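Local atomic coordinates of putative acid phosphatase WZB (Escherichia coli, PDB entry 2WMY), a protein that probably hydrolyses the phosphate ester of phosphotyrosine in proteins, as a member of the low molecular weight phosphotyrosine protein phosphatase family. Residues D9-I14 with R31-K36; T72-A77 with R98-A103; M88-L93 with S116-D121; M108-W113 with E138-R143. The protein carries 1 engineered substitution. All blocks are in the same frame, centred on the assembly; numbering follows the deposited sequence.

Contact 3 (88-93 with 116-121) lies at the probable active site: it holds Asp121, the predicted proton donor, whose side chain is about 4 Å from a bound sulfate, and Glu89, whose side chain is about 3 Å from that of Arg21. Contact 4 (108-113 with 138-143) is its nearest neighbour, about 11 Å between centres, and touches it through Lys117 CB and Gly111 O (3.3 Å); the two alternate along the chain. Contact 1 (9-14 with 31-36) lies across the chain's centre from contact 3, about 19 Å between centres. Strand 10-15 nevertheless reaches contacts 2 and 3: Ile14 CD1 meets Phe74 CE1 of contact 2 (72-77 with 98-103) at 3.4 Å, and Val13 CG1 meets Met88 CE at 3.5 Å.

Contact 1: residues D9-I14 with R31-K36; sequences DSILVI and RLLPSK
Asp9 and Lys36 meet within a beta-alpha-beta unit, strand 10-15, helix 21-32 and strand 37-42, just before its first strand and just after its helix, where the chain turns back toward the sheet. Their CA atoms are 5.6 Å apart, and residues Leu33 to Lys36 form a type I beta turn with a weak hydrogen bond from Lys36 N to Leu33 O.

The polar part of the contact is loose. Asp9 OD1 stands 4.5 Å from Lys36 NZ, opposite charges beyond salt-bridge range, which probably attract without forming a defined pair. Asp9 CG is anti to its backbone N (chi1 -156°); OD1 lies 3.9 Å from Lys36 CG, the two side chains crossing at an oblique angle, and the lysine chain bends at chi4, which places NZ. Asp83 accepts hydrogen bonds from the backbone N atoms of Asp9 and Ser10, tying the start of the strand to a loop.

The apolar part is equally sparse. Ile11 is buried, and its CD1 methyl comes to 4.5 Å from Leu33 CD1 and 4.3 Å from Lys36 CD, touching both the leucine branch and the lysine stem. Leu33 also rests on Ala145 of helix 127-147, and Ile11 on Ile38 and Leu86 of the neighbouring strands. The closest approach of the two segments belongs to the lysine stem against the backbone: Lys36 CB lies 3.4 Å from Asp9 O.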
loop_
_atom_site.group_PDB
_atom_site.type_symbol
_atom_site.label_atom_id
_atom_site.label_comp_id
_atom_site.label_asym_id
_atom_site.label_seq_id
_atom_site.Cartn_x
_atom_site.Cartn_y
_atom_site.Cartn_z
ATOM N N ASP A 9 1.661 -15.687 -2.689
ATOM C CA ASP A 9 1.979 -15.376 -4.074
ATOM C C ASP A 9 1.254 -14.121 -4.545
ATOM O O ASP A 9 1.658 -13.496 -5.523
ATOM C CB ASP A 9 1.634 -16.564 -4.976
ATOM C CG ASP A 9 2.432 -16.568 -6.268
ATOM O OD1 ASP A 9 3.272 -15.663 -6.462
ATOM O OD2 ASP A 9 2.221 -17.483 -7.092
ATOM N N SER A 10 0.181 -13.764 -3.847
ATOM C CA SER A 10 -0.603 -12.580 -4.178
ATOM C C SER A 10 -0.556 -11.575 -3.032
ATOM O O SER A 10 -0.720 -11.948 -1.868
ATOM C CB SER A 10 -2.055 -12.969 -4.451
ATOM O OG SER A 10 -2.129 -14.107 -5.294
ATOM N N ILE A 11 -0.333 -10.305 -3.359
ATOM C CA ILE A 11 -0.304 -9.253 -2.342
ATOM C C ILE A 11 -1.241 -8.082 -2.668
ATOM O O ILE A 11 -1.189 -7.511 -3.766
ATOM C CB ILE A 11 1.119 -8.699 -2.122
ATOM C CG1 ILE A 11 2.111 -9.824 -1.820
ATOM C CG2 ILE A 11 1.128 -7.676 -0.989
ATOM C CD1 ILE A 11 3.530 -9.314 -1.633
ATOM N N LEU A 12 -2.097 -7.735 -1.711
ATOM C CA LEU A 12 -2.953 -6.558 -1.834
ATOM C C LEU A 12 -2.471 -5.471 -0.879
ATOM O O LEU A 12 -2.518 -5.637 0.343
ATOM C CB LEU A 12 -4.419 -6.914 -1.543
ATOM C CG LEU A 12 -5.451 -5.798 -1.786
ATOM C CD1 LEU A 12 -5.508 -5.379 -3.262
ATOM C CD2 LEU A 12 -6.831 -6.219 -1.304
ATOM N N VAL A 13 -1.996 -4.361 -1.438
ATOM C CA VAL A 13 -1.555 -3.220 -0.639
ATOM C C VAL A 13 -2.701 -2.235 -0.395
ATOM O O VAL A 13 -3.379 -1.809 -1.325
ATOM C CB VAL A 13 -0.377 -2.493 -1.318
ATOM C CG1 VAL A 13 0.146 -1.373 -0.424
ATOM C CG2 VAL A 13 0.737 -3.485 -1.638
ATOM N N ILE A 14 -2.916 -1.853 0.856
ATOM C CA ILE A 14 -4.105 -1.075 1.177
ATOM C C ILE A 14 -3.857 0.174 2.017
ATOM O O ILE A 14 -3.182 0.123 3.056
ATOM C CB ILE A 14 -5.142 -1.950 1.914
ATOM C CG1 ILE A 14 -5.433 -3.220 1.105
ATOM C CG2 ILE A 14 -6.408 -1.144 2.195
ATOM C CD1 ILE A 14 -6.119 -4.302 1.891
ATOM N N ARG A 31 8.600 -3.891 -8.122
ATOM C CA ARG A 31 10.007 -3.680 -8.422
ATOM C C ARG A 31 10.881 -4.777 -7.808
ATOM O O ARG A 31 11.814 -5.274 -8.440
ATOM C CB ARG A 31 10.402 -2.346 -7.804
ATOM C CG ARG A 31 11.366 -1.483 -8.566
ATOM C CD ARG A 31 11.757 -0.320 -7.658
ATOM N NE ARG A 31 12.133 0.887 -8.380
ATOM C CZ ARG A 31 12.578 1.993 -7.789
ATOM N NH1 ARG A 31 12.706 2.030 -6.468
ATOM N NH2 ARG A 31 12.898 3.056 -8.515
ATOM N N LEU A 32 10.576 -5.137 -6.563
ATOM C CA LEU A 32 11.403 -6.059 -5.787
ATOM C C LEU A 32 11.011 -7.522 -5.984
ATOM O O LEU A 32 11.853 -8.418 -5.903
ATOM C CB LEU A 32 11.335 -5.704 -4.299
ATOM C CG LEU A 32 11.952 -4.367 -3.896
ATOM C CD1 LEU A 32 11.424 -3.925 -2.543
ATOM C CD2 LEU A 32 13.477 -4.465 -3.882
ATOM N N LEU A 33 9.729 -7.761 -6.227
ATOM C CA LEU A 33 9.219 -9.117 -6.385
ATOM C C LEU A 33 8.407 -9.206 -7.678
ATOM O O LEU A 33 7.176 -9.268 -7.648
ATOM C CB LEU A 33 8.369 -9.501 -5.172
ATOM C CG LEU A 33 8.956 -9.122 -3.806
ATOM C CD1 LEU A 33 7.877 -9.063 -2.745
ATOM C CD2 LEU A 33 10.071 -10.079 -3.392
ATOM N N PRO A 34 9.108 -9.221 -8.822
ATOM C CA PRO A 34 8.528 -9.095 -10.165
ATOM C C PRO A 34 7.585 -10.233 -10.544
ATOM O O PRO A 34 6.776 -10.065 -11.451
ATOM C CB PRO A 34 9.758 -9.129 -11.086
ATOM C CG PRO A 34 10.935 -8.876 -10.198
ATOM C CD PRO A 34 10.562 -9.442 -8.871
ATOM N N SER A 35 7.686 -11.372 -9.868
ATOM C CA SER A 35 6.939 -12.556 -10.284
ATOM C C SER A 35 5.589 -12.692 -9.591
ATOM O O SER A 35 4.831 -13.616 -9.882
ATOM C CB SER A 35 7.769 -13.818 -10.052
ATOM O OG SER A 35 8.062 -13.979 -8.675
ATOM N N LYS A 36 5.286 -11.777 -8.676
ATOM C CA LYS A 36 4.054 -11.870 -7.897
ATOM C C LYS A 36 2.951 -10.957 -8.425
ATOM O O LYS A 36 3.229 -9.920 -9.020
ATOM C CB LYS A 36 4.324 -11.546 -6.425
ATOM C CG LYS A 36 5.373 -12.426 -5.775
ATOM C CD LYS A 36 5.389 -12.216 -4.273
ATOM C CE LYS A 36 6.603 -12.877 -3.632
ATOM N NZ LYS A 36 6.777 -14.294 -4.069
#

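Contact 2: residues T72-A77 with R98-A103; sequences TKFTSA and RIAPEA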
loop_
_atom_site.group_PDB
_atom_site.type_symbol
_atom_site.label_atom_id
_atom_site.label_comp_id
_atom_site.label_asym_id
_atom_site.label_seq_id
_atom_site.Cartn_x
_atom_site.Cartn_y
_atom_site.Cartn_z
ATOM N N THR A 72 -9.017 2.363 -6.488
ATOM C CA THR A 72 -9.850 1.165 -6.392
ATOM C C THR A 72 -10.357 0.952 -4.973
ATOM O O THR A 72 -9.607 1.086 -4.006
ATOM C CB THR A 72 -9.065 -0.088 -6.812
ATOM O OG1 THR A 72 -8.595 0.065 -8.157
ATOM C CG2 THR A 72 -9.927 -1.348 -6.705
ATOM N N LYS A 73 -11.638 0.621 -4.858
ATOM C CA LYS A 73 -12.274 0.433 -3.558
ATOM C C LYS A 73 -11.958 -0.943 -2.999
ATOM O O LYS A 73 -12.094 -1.940 -3.705
ATOM C CB LYS A 73 -13.792 0.591 -3.689
ATOM C CG LYS A 73 -14.570 0.347 -2.408
ATOM C CD LYS A 73 -14.244 1.397 -1.362
ATOM C CE LYS A 73 -15.164 1.278 -0.151
ATOM N NZ LYS A 73 -16.573 1.648 -0.468
ATOM N N PHE A 74 -11.536 -0.997 -1.736
ATOM C CA PHE A 74 -11.335 -2.276 -1.061
ATOM C C PHE A 74 -12.660 -2.939 -0.678
ATOM O O PHE A 74 -13.558 -2.288 -0.137
ATOM C CB PHE A 74 -10.482 -2.120 0.198
ATOM C CG PHE A 74 -10.365 -3.390 0.999
ATOM C CD1 PHE A 74 -9.399 -4.329 0.690
ATOM C CD2 PHE A 74 -11.241 -3.659 2.039
ATOM C CE1 PHE A 74 -9.292 -5.512 1.425
ATOM C CE2 PHE A 74 -11.141 -4.837 2.767
ATOM C CZ PHE A 74 -10.159 -5.761 2.463
ATOM N N THR A 75 -12.772 -4.236 -0.952
ATOM C CA THR A 75 -13.972 -5.004 -0.614
ATOM C C THR A 75 -13.581 -6.397 -0.135
ATOM O O THR A 75 -12.487 -6.872 -0.432
ATOM C CB THR A 75 -14.917 -5.174 -1.826
ATOM O OG1 THR A 75 -14.295 -6.021 -2.802
ATOM C CG2 THR A 75 -15.274 -3.810 -2.463
ATOM N N SER A 76 -14.482 -7.063 0.580
ATOM C CA SER A 76 -14.220 -8.432 1.016
ATOM C C SER A 76 -13.993 -9.341 -0.187
ATOM O O SER A 76 -13.157 -10.237 -0.145
ATOM C CB SER A 76 -15.371 -8.968 1.859
ATOM O OG SER A 76 -16.516 -9.154 1.053
ATOM N N ALA A 77 -14.733 -9.096 -1.264
ATOM C CA ALA A 77 -14.639 -9.926 -2.459
ATOM C C ALA A 77 -13.256 -9.825 -3.088
ATOM O O ALA A 77 -12.693 -10.821 -3.528
ATOM C CB ALA A 77 -15.720 -9.530 -3.470
ATOM N N ARG A 98 -13.856 -5.368 10.187
ATOM C CA ARG A 98 -15.242 -4.934 10.054
ATOM C C ARG A 98 -15.796 -5.210 8.656
ATOM O O ARG A 98 -16.956 -5.588 8.505
ATOM C CB ARG A 98 -15.334 -3.439 10.377
ATOM C CG ARG A 98 -16.726 -2.849 10.334
ATOM C CD ARG A 98 -16.673 -1.359 10.642
ATOM N NE ARG A 98 -17.970 -0.705 10.487
ATOM C CZ ARG A 98 -18.159 0.608 10.586
ATOM N NH1 ARG A 98 -17.132 1.412 10.839
ATOM N NH2 ARG A 98 -19.373 1.123 10.432
ATOM N N ILE A 99 -14.963 -5.019 7.640
ATOM C CA ILE A 99 -15.383 -5.195 6.250
ATOM C C ILE A 99 -15.152 -6.616 5.741
ATOM O O ILE A 99 -15.979 -7.163 5.015
ATOM C CB ILE A 99 -14.648 -4.218 5.308
ATOM C CG1 ILE A 99 -14.973 -2.767 5.679
ATOM C CG2 ILE A 99 -15.026 -4.496 3.862
ATOM C CD1 ILE A 99 -14.046 -1.736 5.053
ATOM N N ALA A 100 -14.015 -7.200 6.111
ATOM C CA ALA A 100 -13.646 -8.534 5.646
ATOM C C ALA A 100 -13.112 -9.385 6.793
ATOM O O ALA A 100 -11.901 -9.590 6.918
ATOM C CB ALA A 100 -12.622 -8.437 4.529
ATOM N N PRO A 101 -14.020 -9.879 7.642
ATOM C CA PRO A 101 -13.627 -10.667 8.810
ATOM C C PRO A 101 -12.747 -11.850 8.419
ATOM O O PRO A 101 -11.836 -12.201 9.170
ATOM C CB PRO A 101 -14.967 -11.168 9.361
ATOM C CG PRO A 101 -15.971 -10.204 8.862
ATOM C CD PRO A 101 -15.482 -9.760 7.518
ATOM N N GLU A 102 -13.014 -12.454 7.264
ATOM C CA GLU A 102 -12.288 -13.662 6.873
ATOM C C GLU A 102 -10.906 -13.355 6.320
ATOM O O GLU A 102 -10.133 -14.266 6.044
ATOM C CB GLU A 102 -13.081 -14.503 5.864
ATOM C CG GLU A 102 -13.973 -15.566 6.487
ATOM C CD GLU A 102 -15.460 -15.295 6.300
ATOM O OE1 GLU A 102 -15.810 -14.197 5.820
ATOM O OE2 GLU A 102 -16.276 -16.191 6.628
ATOM N N ALA A 103 -10.601 -12.071 6.158
ATOM C CA ALA A 103 -9.319 -11.647 5.607
ATOM C C ALA A 103 -8.360 -11.172 6.697
ATOM O O ALA A 103 -7.155 -11.057 6.472
ATOM C CB ALA A 103 -9.528 -10.553 4.568
#
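Phe74 and Ser76 make a small, mainly apolar contact with Ile99 and Ala100, joining the approach to the short helix 76-79 to the C-terminal end of helix 90-99. The chains come nearest between Ser76 and Ala100, whose CA atoms are 4.7 Å apart. Ala100, the first residue after the helix to leave helical backbone angles, has its CB directed toward the other segment.

The Phe74 ring reaches the contact with its far end. CG is anti to the backbone N (chi1 174°), and the ring then presents CE2 to Ile99 CG2 at 4.1 Å and CZ to Ala100 CB at 4.2 Å. Both methyls approach the ring obliquely, at these neighbouring ring atoms. The aromatic and isoleucine side chains are themselves inclined to each other, and the CG2 branch does the touching.

Ser76 contributes carbon. Its CB lies 3.9 Å from Ala100 CB and 3.7 Å from Ile99 O, the carbonyl in the last turn of helix 90-99. Just before it, Thr75 is the N-cap of helix 76-79, its OG1 accepting a hydrogen bond from Leu78 N. On the other segment the backbone turns tightly after the helix, with Ala103 N bonded to Ala100 O at 2.9 Å.

The side chain of Phe74 is about 9 Å from that of Cys15, the predicted nucleophile. Its ring also packs on Leu12 and Ile14 of strand 10-15, Leu85 of strand 84-87 and Ala79 of helix 76-79, so it lies between the parallel sheet and the two helix ends.

Contact 3: residues M88-L93 with S116-D121; sequences MEYSHL and SKEIPD
Met88 and Glu89 run past Glu118 and Ile119 with the touching backbones nearly perpendicular, 86° between their end-to-end directions. One backbone bond joins them: Ile119 N donates to Met88 O at 3.0 Å, the donor tilted 29° from the carbonyl plane.

A side chain makes the second polar link. Glu118 CG is anti to its backbone N (chi1 -178°), and from there the extended chain carries OE2 to Tyr90 N, a 2.7 Å hydrogen bond whose donor sits above the carboxylate plane. The same oxygen lies near the plane of the Tyr90 ring at its edge, 3.0 Å from CD2. A water donates to both Glu118 OE2 and Glu89 OE1 while accepting from Ser91 N, bridging the two acids and the first turn of helix 90-99. Tyr90 OH rests against the aliphatic stem of Lys117.

The apolar part is Met88 SD packed on Ile119 CG1 at 3.8 Å. Met88 also touches Val13 and Cys15 of strand 10-15, and Ile119 lies on Val133 and Leu137 of helix 127-147.

Glu89 OE1 and Glu118 OE1 are 4.1 Å apart, so like charges would be expected to repel. Glu89 OE2 forms a salt bridge with Arg21, which should offset this, and Ile119 O also accepts from Arg21 NH1. Another water links Glu89 OE2 to Asp121 OD2, while Asp121 OD1 accepts a hydrogen bond from Tyr123 N. Both segments thus hold the predicted active-site arginine, beside Asp121, the predicted proton donor, whose side chain is about 4 Å from a bound sulfate.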
loop_
_atom_site.group_PDB
_atom_site.type_symbol
_atom_site.label_atom_id
_atom_site.label_comp_id
_atom_site.label_asym_id
_atom_site.label_seq_id
_atom_site.Cartn_x
_atom_site.Cartn_y
_atom_site.Cartn_z
ATOM N N MET A 88 -1.766 0.242 5.844
ATOM C CA MET A 88 -0.871 1.319 6.229
ATOM C C MET A 88 -0.987 1.647 7.713
ATOM O O MET A 88 0.014 1.887 8.381
ATOM C CB MET A 88 -1.141 2.557 5.368
ATOM C CG MET A 88 -0.892 2.337 3.877
ATOM S SD MET A 88 0.837 1.909 3.574
ATOM C CE MET A 88 0.741 1.182 1.933
ATOM N N GLU A 89 -2.211 1.626 8.228
ATOM C CA GLU A 89 -2.468 2.115 9.575
ATOM C C GLU A 89 -3.108 1.090 10.503
ATOM O O GLU A 89 -3.848 0.210 10.064
ATOM C CB GLU A 89 -3.354 3.359 9.515
ATOM C CG GLU A 89 -2.791 4.483 8.671
ATOM C CD GLU A 89 -3.679 5.705 8.688
ATOM O OE1 GLU A 89 -4.244 5.986 9.761
ATOM O OE2 GLU A 89 -3.809 6.382 7.638
ATOM N N TYR A 90 -2.819 1.223 11.795
ATOM C CA TYR A 90 -3.490 0.433 12.809
ATOM C C TYR A 90 -4.998 0.522 12.620
ATOM O O TYR A 90 -5.689 -0.494 12.613
ATOM C CB TYR A 90 -3.091 0.899 14.209
ATOM C CG TYR A 90 -1.710 0.448 14.627
ATOM C CD1 TYR A 90 -1.462 -0.877 14.967
ATOM C CD2 TYR A 90 -0.651 1.346 14.683
ATOM C CE1 TYR A 90 -0.194 -1.295 15.346
ATOM C CE2 TYR A 90 0.618 0.939 15.062
ATOM C CZ TYR A 90 0.840 -0.379 15.393
ATOM O OH TYR A 90 2.101 -0.777 15.767
ATOM N N SER A 91 -5.507 1.737 12.438
ATOM C CA SER A 91 -6.942 1.928 12.244
ATOM C C SER A 91 -7.485 1.096 11.075
ATOM O O SER A 91 -8.645 0.695 11.076
ATOM C CB SER A 91 -7.267 3.409 12.042
ATOM O OG SER A 91 -6.527 3.937 10.953
ATOM N N HIS A 92 -6.640 0.837 10.084
ATOM C CA HIS A 92 -7.018 0.008 8.943
ATOM C C HIS A 92 -7.273 -1.444 9.329
ATOM O O HIS A 92 -8.102 -2.116 8.714
ATOM C CB HIS A 92 -5.949 0.055 7.854
ATOM C CG HIS A 92 -5.909 1.342 7.093
ATOM N ND1 HIS A 92 -4.736 1.885 6.612
ATOM C CD2 HIS A 92 -6.898 2.191 6.727
ATOM C CE1 HIS A 92 -5.004 3.013 5.979
ATOM N NE2 HIS A 92 -6.309 3.223 6.035
ATOM N N LEU A 93 -6.550 -1.930 10.338
ATOM C CA LEU A 93 -6.722 -3.308 10.803
ATOM C C LEU A 93 -8.152 -3.549 11.266
ATOM O O LEU A 93 -8.742 -4.591 10.975
ATOM C CB LEU A 93 -5.744 -3.637 11.936
ATOM C CG LEU A 93 -4.271 -3.596 11.530
ATOM C CD1 LEU A 93 -3.387 -3.843 12.747
ATOM C CD2 LEU A 93 -3.990 -4.607 10.422
ATOM N N SER A 116 8.972 1.775 14.152
ATOM C CA SER A 116 7.611 2.286 14.189
ATOM C C SER A 116 6.888 1.744 12.960
ATOM O O SER A 116 7.401 1.834 11.849
ATOM C CB SER A 116 7.601 3.811 14.204
ATOM O OG SER A 116 6.278 4.298 14.321
ATOM N N LYS A 117 5.705 1.173 13.158
ATOM C CA LYS A 117 5.083 0.355 12.118
ATOM C C LYS A 117 4.065 1.079 11.244
ATOM O O LYS A 117 3.749 0.626 10.153
ATOM C CB LYS A 117 4.434 -0.889 12.733
ATOM C CG LYS A 117 5.358 -1.685 13.628
ATOM C CD LYS A 117 4.823 -3.077 13.899
ATOM C CE LYS A 117 5.636 -3.754 14.995
ATOM N NZ LYS A 117 7.077 -3.343 14.952
ATOM N N GLU A 118 3.539 2.195 11.718
ATOM C CA GLU A 118 2.475 2.856 10.982
ATOM C C GLU A 118 3.013 3.795 9.902
ATOM O O GLU A 118 3.940 4.574 10.141
ATOM C CB GLU A 118 1.549 3.599 11.947
ATOM C CG GLU A 118 0.387 4.290 11.278
ATOM C CD GLU A 118 -0.808 4.421 12.193
ATOM O OE1 GLU A 118 -1.216 5.567 12.470
ATOM O OE2 GLU A 118 -1.333 3.379 12.635
ATOM N N ILE A 119 2.442 3.703 8.704
ATOM C CA ILE A 119 2.754 4.658 7.644
ATOM C C ILE A 119 1.728 5.793 7.695
ATOM O O ILE A 119 0.569 5.590 7.345
ATOM C CB ILE A 119 2.703 3.994 6.255
ATOM C CG1 ILE A 119 3.408 2.631 6.276
ATOM C CG2 ILE A 119 3.285 4.922 5.192
ATOM C CD1 ILE A 119 4.918 2.706 6.389
ATOM N N PRO A 120 2.153 6.994 8.127
ATOM C CA PRO A 120 1.222 8.110 8.322
ATOM C C PRO A 120 0.607 8.543 7.000
ATOM O O PRO A 120 1.152 8.230 5.943
ATOM C CB PRO A 120 2.116 9.234 8.880
ATOM C CG PRO A 120 3.377 8.556 9.311
ATOM C CD PRO A 120 3.543 7.389 8.398
ATOM N N ASP A 121 -0.514 9.254 7.077
ATOM C CA ASP A 121 -1.256 9.727 5.910
ATOM C C ASP A 121 -0.673 11.058 5.430
ATOM O O ASP A 121 -0.683 12.029 6.178
ATOM C CB ASP A 121 -2.717 9.926 6.317
ATOM C CG ASP A 121 -3.613 10.335 5.157
ATOM O OD1 ASP A 121 -3.101 10.618 4.058
ATOM O OD2 ASP A 121 -4.843 10.382 5.363
HETATM O O HOH W 1 2.320 -0.035 8.333
HETATM O O HOH W 2 -5.979 7.662 6.576
HETATM O O HOH W 3 -4.339 4.305 12.394
#

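Contact 4: residues M108-W113 with E138-R143; sequences MLFGHW and EQASKR
Phe110, Trp113 and Ala140 grip one water between them. It donates to Phe110 O at 2.7 Å and to Ala140 O at 3.2 Å and accepts from Trp113 N, joining three backbone atoms across the contact. A direct bond lies further along, from Arg143 NH1 to Trp113 O (2.9 Å). The acceptor lies in the guanidinium plane, at its edge, though the donor is tilted 27° from the carbonyl plane. The arginine chain runs extended from CG to NE, and its stem packs on the tryptophan, Arg143 CB to Trp113 CB at 3.7 Å.

Here the chain leaves strand 107-109, an outermost strand of the four-stranded parallel sheet, and makes a type I beta turn from Leu109 to His112 that brings it against helix 127-147. Gly111 CA passes 3.8 Å from Ala140 CB, with the two CA atoms 4.9 Å apart.

That same Ala140 methyl touches the Phe110 ring, coming obliquely to CD2 at 3.7 Å. CG of Phe110 is anti to its backbone N (chi1 -161°), and the far end of the side chain comes nearer the helix. There its edge meets Ser141 OG, which lies in the ring plane 3.2 Å from CZ, a packing contact; the hydroxyl's hydrogen-bond partner is Leu137 O, one turn earlier in the helix. The ring also touches Met88 and, on helix 21-32, Leu29. The Trp113 indole makes an edge-to-face contact with Trp144 and a cation-pi contact with Lys147, both further along helix 127-147, Trp144 directly after Arg143.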
loop_
_atom_site.group_PDB
_atom_site.type_symbol
_atom_site.label_atom_id
_atom_site.label_comp_id
_atom_site.label_asym_id
_atom_site.label_seq_id
_atom_site.Cartn_x
_atom_site.Cartn_y
_atom_site.Cartn_z
ATOM N N MET A 108 -1.492 -7.818 7.600
ATOM C CA MET A 108 -0.459 -7.245 8.455
ATOM C C MET A 108 -0.160 -5.812 8.018
ATOM O O MET A 108 -0.551 -5.389 6.928
ATOM C CB MET A 108 0.806 -8.103 8.433
ATOM C CG MET A 108 0.595 -9.526 9.000
ATOM S SD MET A 108 2.023 -10.597 8.734
ATOM C CE MET A 108 3.229 -9.863 9.841
ATOM N N LEU A 109 0.500 -5.059 8.885
ATOM C CA LEU A 109 0.890 -3.699 8.549
ATOM C C LEU A 109 1.966 -3.698 7.472
ATOM O O LEU A 109 2.815 -4.584 7.433
ATOM C CB LEU A 109 1.380 -2.975 9.794
ATOM C CG LEU A 109 0.244 -2.793 10.798
ATOM C CD1 LEU A 109 0.780 -2.469 12.192
ATOM C CD2 LEU A 109 -0.694 -1.710 10.300
ATOM N N PHE A 110 1.914 -2.705 6.593
ATOM C CA PHE A 110 2.937 -2.535 5.580
ATOM C C PHE A 110 4.301 -2.314 6.236
ATOM O O PHE A 110 5.309 -2.848 5.787
ATOM C CB PHE A 110 2.594 -1.365 4.662
ATOM C CG PHE A 110 3.334 -1.397 3.359
ATOM C CD1 PHE A 110 2.789 -2.035 2.260
ATOM C CD2 PHE A 110 4.586 -0.820 3.244
ATOM C CE1 PHE A 110 3.467 -2.086 1.070
ATOM C CE2 PHE A 110 5.271 -0.864 2.050
ATOM C CZ PHE A 110 4.713 -1.495 0.963
ATOM N N GLY A 111 4.324 -1.529 7.308
ATOM C CA GLY A 111 5.561 -1.258 8.013
ATOM C C GLY A 111 5.780 -2.181 9.201
ATOM O O GLY A 111 6.395 -1.784 10.193
ATOM N N HIS A 112 5.288 -3.413 9.099
ATOM C CA HIS A 112 5.399 -4.360 10.206
ATOM C C HIS A 112 6.837 -4.519 10.678
ATOM O O HIS A 112 7.088 -4.647 11.870
ATOM C CB HIS A 112 4.839 -5.738 9.834
ATOM C CG HIS A 112 5.012 -6.760 10.914
ATOM N ND1 HIS A 112 4.089 -6.942 11.922
ATOM C CD2 HIS A 112 6.018 -7.632 11.166
ATOM C CE1 HIS A 112 4.511 -7.889 12.740
ATOM N NE2 HIS A 112 5.682 -8.324 12.305
ATOM N N TRP A 113 7.770 -4.496 9.731
ATOM C CA TRP A 113 9.173 -4.763 10.010
ATOM C C TRP A 113 9.979 -3.525 10.405
ATOM O O TRP A 113 11.183 -3.613 10.633
ATOM C CB TRP A 113 9.802 -5.466 8.805
ATOM C CG TRP A 113 9.056 -6.717 8.463
ATOM C CD1 TRP A 113 8.311 -6.954 7.341
ATOM C CD2 TRP A 113 8.950 -7.893 9.271
ATOM N NE1 TRP A 113 7.759 -8.209 7.400
ATOM C CE2 TRP A 113 8.139 -8.808 8.573
ATOM C CE3 TRP A 113 9.474 -8.266 10.517
ATOM C CZ2 TRP A 113 7.835 -10.074 9.076
ATOM C CZ3 TRP A 113 9.169 -9.528 11.018
ATOM C CH2 TRP A 113 8.356 -10.412 10.298
ATOM N N GLU A 138 9.541 2.766 1.323
ATOM C CA GLU A 138 10.651 2.133 0.635
ATOM C C GLU A 138 11.379 1.182 1.570
ATOM O O GLU A 138 11.683 0.050 1.199
ATOM C CB GLU A 138 11.613 3.186 0.068
ATOM C CG GLU A 138 12.831 2.596 -0.616
ATOM C CD GLU A 138 13.567 3.606 -1.477
ATOM O OE1 GLU A 138 13.800 4.744 -1.011
ATOM O OE2 GLU A 138 13.915 3.254 -2.622
ATOM N N GLN A 139 11.655 1.653 2.784
ATOM C CA GLN A 139 12.328 0.845 3.794
ATOM C C GLN A 139 11.454 -0.349 4.201
ATOM O O GLN A 139 11.941 -1.464 4.341
ATOM C CB GLN A 139 12.681 1.702 5.022
ATOM C CG GLN A 139 13.397 0.957 6.128
ATOM C CD GLN A 139 13.804 1.860 7.283
ATOM O OE1 GLN A 139 12.981 2.582 7.845
ATOM N NE2 GLN A 139 15.080 1.813 7.644
ATOM N N ALA A 140 10.161 -0.108 4.378
ATOM C CA ALA A 140 9.227 -1.179 4.724
ATOM C C ALA A 140 9.152 -2.234 3.618
ATOM O O ALA A 140 9.081 -3.442 3.895
ATOM C CB ALA A 140 7.851 -0.603 5.003
ATOM N N SER A 141 9.169 -1.767 2.368
ATOM C CA SER A 141 9.121 -2.645 1.191
ATOM C C SER A 141 10.343 -3.551 1.062
ATOM O O SER A 141 10.214 -4.735 0.756
ATOM C CB SER A 141 8.984 -1.823 -0.096
ATOM O OG SER A 141 7.741 -1.156 -0.128
ATOM N N LYS A 142 11.530 -2.986 1.261
ATOM C CA LYS A 142 12.753 -3.780 1.197
ATOM C C LYS A 142 12.692 -4.910 2.217
ATOM O O LYS A 142 13.049 -6.043 1.923
ATOM C CB LYS A 142 13.997 -2.911 1.428
ATOM C CG LYS A 142 14.311 -1.954 0.281
ATOM C CD LYS A 142 15.418 -0.967 0.652
ATOM C CE LYS A 142 15.601 0.096 -0.425
ATOM N NZ LYS A 142 16.463 1.238 0.018
ATOM N N ARG A 143 12.223 -4.599 3.417
ATOM C CA ARG A 143 12.168 -5.606 4.471
ATOM C C ARG A 143 11.091 -6.663 4.231
ATOM O O ARG A 143 11.312 -7.836 4.512
ATOM C CB ARG A 143 12.018 -4.949 5.841
ATOM C CG ARG A 143 13.148 -3.977 6.139
ATOM C CD ARG A 143 13.061 -3.383 7.535
ATOM N NE ARG A 143 14.233 -2.559 7.818
ATOM C CZ ARG A 143 14.506 -2.020 9.000
ATOM N NH1 ARG A 143 13.694 -2.215 10.030
ATOM N NH2 ARG A 143 15.601 -1.290 9.152
HETATM O O HOH W 4 7.668 -3.606 6.772
#